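Local coordinates for putative citrate lyase (Ralstonia eutropha, PDB 3QQW), which probably acts as a magnesium-dependent lyase of the HpcH/HpaI aldolase and citrate lyase family, perhaps cleaving citramalyl-CoA, at residues I89-P92 / S93-A96; C227-L230 / K231-E234. All coordinates share one frame; numbering follows the deposited sequence.

Contact 1. Residues I89-P92 / S93-A96; sequences IHDP and SHPA
The imidazoles of His-90 and His-94 lie nearly parallel as an offset stack, their centroids 4.1 Å apart and their planes at 19°. His-90 CD2 sits over the centre of the His-94 ring, whereas His-94 CE1 meets the His-90 face toward its rim. The opposite face of the His-94 ring is covered by CD of Pro-95. Hydrogen bonds close the turn beside this stack, in the loop after TIM-barrel strand 85-88. Asp-91 to His-94 form a type I beta turn, with His-94 N donating to Asp-91 O at 2.9 Å. A chi1 of 71° tucks the Asp-91 carboxylate in over the turn, about 6 Å from the side chain of Glu-153, a predicted substrate-binding residue. Asp-91 OD2 accepts twice from Ser-93: OG approaches its syn lone pair at 2.5 Å, and N, 2.9 Å away, comes from above the carboxylate plane. A capping bond leads toward helix 97-107, for Ala-96 N donates to His-94 ND1 over 3.0 Å. Outside the segments, His-90 ND1 is hydrogen-bonded to Asp-100, and Glu-64 touches both histidines. Since His-94 ND1 accepts the Ala-96 amide, the N-H of a neutral His-94 ring would probably be at NE2.

Contact 2. Residues C227-L230 / K231-E234; sequences CLNL and KDAE
Asn-229 lays its carboxamide against the CB of Asp-232, with OD1 3.2 Å and ND2 3.6 Å from that carbon. The two side chains slant across each other, and the amide plane stands 83° from the carboxylate plane, nearly perpendicular. Asn-229 CG is trans to its own backbone N (chi1 -164°), which carries the amide forward over the following residues and sets OD1 before two successive backbone N-H groups. Asp-232 N makes the firmer bond, 2.9 Å to Asn-229 OD1 with an N-H...O angle of 157°; it comes from above the carbonyl plane. Lys-231 N adds a weak bond to Asn-229 OD1 at 3.4 Å. That bond, though weak, makes this an Asx turn, extended by the stronger one from Asp-232 N, in the connection between strand 221-224 and helix 233-247 of the TIM barrel. The next residue, Asp-232, is the N-cap of that helix. Asp-232 OD1 accepts weakly from Glu-234 N at 3.3 Å. Outside the two segments, the side chain of Leu-230 rests on Ile-255 and Tyr-256, and that of Lys-231 also touches Tyr-256. Gln-259 NE2 donates to the backbone oxygens of Cys-227 and Asn-229, which ties the turn to the chain beyond strand 251-254.

Strand 85-88 ends immediately before contact 1, which closes the 89-96 loop at the start of helix 97-107. The chain then runs through barrel strands 115-117, 148-152 and 170-175, with their intervening helices, before strand 221-224 leads to contact 2 at the start of helix 233-247. The contacts follow in series, neither nested nor crossed, their centres 30 Å apart and their nearest atoms about 19 Å. Each joins a barrel strand to its next helix, the third strand in contact 1 and the seventh in contact 2. Contact 1 lies near the predicted substrate-binding residues Arg-88 and Glu-153; contact 2 is away from them.

Contact 1. Residues I89-P92 / S93-A96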
ATOM      1  N   ILE C  89      23.280  11.564  14.460  1.00 37.47           N
ATOM      2  CA  ILE C  89      23.620  12.951  14.199  1.00 36.48           C
ATOM      3  C   ILE C  89      22.312  13.735  14.099  1.00 38.41           C
ATOM      4  O   ILE C  89      21.253  13.143  14.135  1.00 37.60           O
ATOM      5  CB  ILE C  89      24.487  13.016  12.892  1.00 39.93           C
ATOM      6  CG1 ILE C  89      23.657  12.572  11.627  1.00 38.89           C
ATOM      7  CG2 ILE C  89      25.779  12.160  13.077  1.00 38.64           C
ATOM      8  CD1 ILE C  89      24.278  12.858  10.268  1.00 36.94           C
ATOM      9  N   HIS C  90      22.378  15.041  13.946  1.00 35.89           N
ATOM     10  CA  HIS C  90      21.226  15.912  13.764  1.00 35.56           C
ATOM     11  C   HIS C  90      20.621  15.728  12.346  1.00 41.40           C
ATOM     12  O   HIS C  90      21.283  15.204  11.452  1.00 41.07           O
ATOM     13  CB  HIS C  90      21.646  17.382  14.008  1.00 37.50           C
ATOM     14  CG  HIS C  90      21.910  17.680  15.461  1.00 41.29           C
ATOM     15  ND1 HIS C  90      23.173  17.487  16.030  1.00 43.03           N
ATOM     16  CD2 HIS C  90      21.062  18.098  16.428  1.00 42.50           C
ATOM     17  CE1 HIS C  90      23.050  17.830  17.299  1.00 42.33           C
ATOM     18  NE2 HIS C  90      21.799  18.214  17.579  1.00 43.07           N
ATOM     19  N   ASP C  91      19.358  16.161  12.148  1.00 39.44           N
ATOM     20  CA  ASP C  91      18.667  15.980  10.889  1.00 40.24           C
ATOM     21  C   ASP C  91      19.286  16.817   9.733  1.00 47.50           C
ATOM     22  O   ASP C  91      20.010  17.783   9.998  1.00 48.88           O
ATOM     23  CB  ASP C  91      17.176  16.268  11.063  1.00 42.30           C
ATOM     24  CG  ASP C  91      16.847  17.704  11.261  1.00 54.56           C
ATOM     25  OD1 ASP C  91      16.785  18.141  12.430  1.00 58.52           O
ATOM     26  OD2 ASP C  91      16.637  18.397  10.256  1.00 61.03           O
ATOM     27  N   PRO C  92      18.999  16.469   8.449  1.00 43.27           N
ATOM     28  CA  PRO C  92      19.626  17.192   7.324  1.00 43.41           C
ATOM     29  C   PRO C  92      19.322  18.693   7.228  1.00 48.06           C
ATOM     30  O   PRO C  92      19.998  19.399   6.469  1.00 47.24           O
ATOM     31  CB  PRO C  92      19.070  16.469   6.090  1.00 44.66           C
ATOM     32  CG  PRO C  92      18.719  15.092   6.575  1.00 48.01           C
ATOM     33  CD  PRO C  92      18.195  15.324   7.959  1.00 43.55           C
ATOM     34  N   SER C  93      18.331  19.186   7.981  1.00 46.37           N
ATOM     35  CA  SER C  93      17.959  20.601   7.956  1.00 48.59           C
ATOM     36  C   SER C  93      18.626  21.339   9.102  1.00 52.58           C
ATOM     37  O   SER C  93      18.650  22.566   9.113  1.00 55.73           O
ATOM     38  CB  SER C  93      16.438  20.763   8.004  1.00 53.49           C
ATOM     39  OG  SER C  93      15.914  20.635   9.319  1.00 66.27           O
ATOM     40  N   HIS C  94      19.173  20.587  10.056  1.00 46.16           N
ATOM     41  CA  HIS C  94      19.836  21.131  11.213  1.00 46.15           C
ATOM     42  C   HIS C  94      21.203  21.688  10.824  1.00 51.05           C
ATOM     43  O   HIS C  94      21.886  21.060  10.009  1.00 49.57           O
ATOM     44  CB  HIS C  94      19.962  20.069  12.305  1.00 45.23           C
ATOM     45  CG  HIS C  94      20.291  20.647  13.645  1.00 49.95           C
ATOM     46  ND1 HIS C  94      21.602  20.875  14.031  1.00 52.38           N
ATOM     47  CD2 HIS C  94      19.468  21.059  14.637  1.00 52.67           C
ATOM     48  CE1 HIS C  94      21.537  21.431  15.231  1.00 52.72           C
ATOM     49  NE2 HIS C  94      20.275  21.568  15.634  1.00 53.53           N
ATOM     50  N   PRO C  95      21.622  22.859  11.396  1.00 49.65           N
ATOM     51  CA  PRO C  95      22.935  23.437  11.025  1.00 50.09           C
ATOM     52  C   PRO C  95      24.169  22.680  11.551  1.00 52.95           C
ATOM     53  O   PRO C  95      25.282  22.981  11.117  1.00 54.37           O
ATOM     54  CB  PRO C  95      22.883  24.845  11.636  1.00 53.87           C
ATOM     55  CG  PRO C  95      21.893  24.778  12.728  1.00 57.57           C
ATOM     56  CD  PRO C  95      20.878  23.756  12.318  1.00 52.14           C
ATOM     57  N   ALA C  96      23.995  21.696  12.452  1.00 46.34           N
ATOM     58  CA  ALA C  96      25.126  20.980  13.037  1.00 43.88           C
ATOM     59  C   ALA C  96      25.363  19.573  12.447  1.00 44.95           C
ATOM     60  O   ALA C  96      26.339  18.941  12.846  1.00 44.09           O
ATOM     61  CB  ALA C  96      24.939  20.878  14.550  1.00 43.68           C
TER

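Contact 2. Residues C227-L230 / K231-E234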
ATOM      1  N   CYS C 227       9.358   0.718  22.658  1.00 47.91           N
ATOM      2  CA  CYS C 227       8.177   0.457  23.454  1.00 49.00           C
ATOM      3  C   CYS C 227       8.170   1.565  24.506  1.00 54.86           C
ATOM      4  O   CYS C 227       9.224   1.885  25.068  1.00 53.70           O
ATOM      5  CB  CYS C 227       8.195  -0.937  24.074  1.00 50.19           C
ATOM      6  SG  CYS C 227       6.768  -1.274  25.151  1.00 56.92           S
ATOM      7  N   LEU C 228       7.025   2.200  24.735  1.00 55.22           N
ATOM      8  CA  LEU C 228       6.960   3.308  25.702  1.00 56.81           C
ATOM      9  C   LEU C 228       6.936   2.795  27.168  1.00 61.73           C
ATOM     10  O   LEU C 228       7.237   3.559  28.093  1.00 62.51           O
ATOM     11  CB  LEU C 228       5.787   4.258  25.390  1.00 57.36           C
ATOM     12  CG  LEU C 228       5.962   5.021  24.057  1.00 60.41           C
ATOM     13  CD1 LEU C 228       4.714   5.723  23.659  1.00 62.54           C
ATOM     14  CD2 LEU C 228       7.158   5.991  24.076  1.00 60.15           C
ATOM     15  N   ASN C 229       6.667   1.489  27.353  1.00 56.55           N
ATOM     16  CA  ASN C 229       6.750   0.826  28.640  1.00 57.89           C
ATOM     17  C   ASN C 229       8.214   0.479  28.857  1.00 62.33           C
ATOM     18  O   ASN C 229       8.791  -0.309  28.103  1.00 61.45           O
ATOM     19  CB  ASN C 229       5.853  -0.401  28.684  1.00 60.56           C
ATOM     20  CG  ASN C 229       5.626  -0.885  30.086  1.00 77.94           C
ATOM     21  OD1 ASN C 229       6.572  -1.082  30.861  1.00 61.56           O
ATOM     22  ND2 ASN C 229       4.357  -1.066  30.445  1.00 70.92           N
ATOM     23  N   LEU C 230       8.835   1.113  29.846  1.00 59.77           N
ATOM     24  CA  LEU C 230      10.269   1.004  30.091  1.00 57.36           C
ATOM     25  C   LEU C 230      10.706  -0.226  30.852  1.00 62.09           C
ATOM     26  O   LEU C 230      11.845  -0.651  30.642  1.00 60.11           O
ATOM     27  CB  LEU C 230      10.762   2.249  30.849  1.00 57.76           C
ATOM     28  CG  LEU C 230      10.612   3.601  30.126  1.00 61.50           C
ATOM     29  CD1 LEU C 230      11.249   4.715  30.918  1.00 63.01           C
ATOM     30  CD2 LEU C 230      11.226   3.570  28.748  1.00 59.75           C
ATOM     31  N   LYS C 231       9.863  -0.779  31.758  1.00 61.00           N
ATOM     32  CA  LYS C 231      10.313  -1.880  32.618  1.00 62.63           C
ATOM     33  C   LYS C 231       9.482  -3.179  32.548  1.00 68.74           C
ATOM     34  O   LYS C 231       9.997  -4.219  32.976  1.00 68.45           O
ATOM     35  CB  LYS C 231      10.378  -1.401  34.083  1.00 67.36           C
ATOM     36  CG  LYS C 231      11.432  -0.311  34.338  1.00 78.95           C
ATOM     37  CD  LYS C 231      11.074   0.546  35.546  1.00 96.17           C
ATOM     38  CE  LYS C 231      12.120   1.595  35.832  1.00111.89           C
ATOM     39  NZ  LYS C 231      11.813   2.352  37.068  1.00127.42           N
ATOM     40  N   ASP C 232       8.220  -3.140  32.052  1.00 66.54           N
ATOM     41  CA  ASP C 232       7.386  -4.349  31.994  1.00 67.77           C
ATOM     42  C   ASP C 232       7.819  -5.213  30.808  1.00 67.16           C
ATOM     43  O   ASP C 232       7.454  -4.917  29.672  1.00 65.78           O
ATOM     44  CB  ASP C 232       5.880  -4.001  31.939  1.00 71.74           C
ATOM     45  CG  ASP C 232       4.902  -5.140  32.151  1.00 88.68           C
ATOM     46  OD1 ASP C 232       5.237  -6.294  31.791  1.00 90.60           O
ATOM     47  OD2 ASP C 232       3.762  -4.867  32.585  1.00 98.71           O
ATOM     48  N   ALA C 233       8.591  -6.291  31.092  1.00 62.51           N
ATOM     49  CA  ALA C 233       9.145  -7.224  30.099  1.00 60.25           C
ATOM     50  C   ALA C 233       8.081  -7.831  29.178  1.00 64.59           C
ATOM     51  O   ALA C 233       8.324  -7.920  27.976  1.00 63.31           O
ATOM     52  CB  ALA C 233       9.928  -8.332  30.774  1.00 61.94           C
ATOM     53  N   GLU C 234       6.905  -8.186  29.715  1.00 62.21           N
ATOM     54  CA  GLU C 234       5.810  -8.789  28.952  1.00 61.86           C
ATOM     55  C   GLU C 234       5.251  -7.843  27.876  1.00 63.14           C
ATOM     56  O   GLU C 234       4.922  -8.314  26.784  1.00 60.72           O
ATOM     57  CB  GLU C 234       4.688  -9.262  29.876  1.00 66.02           C
ATOM     58  CG  GLU C 234       5.021 -10.559  30.592  1.00 79.63           C
ATOM     59  CD  GLU C 234       3.882 -11.195  31.364  1.00101.67           C
ATOM     60  OE1 GLU C 234       3.320 -10.529  32.266  1.00 92.20           O
ATOM     61  OE2 GLU C 234       3.582 -12.381  31.095  1.00 96.34           O
TER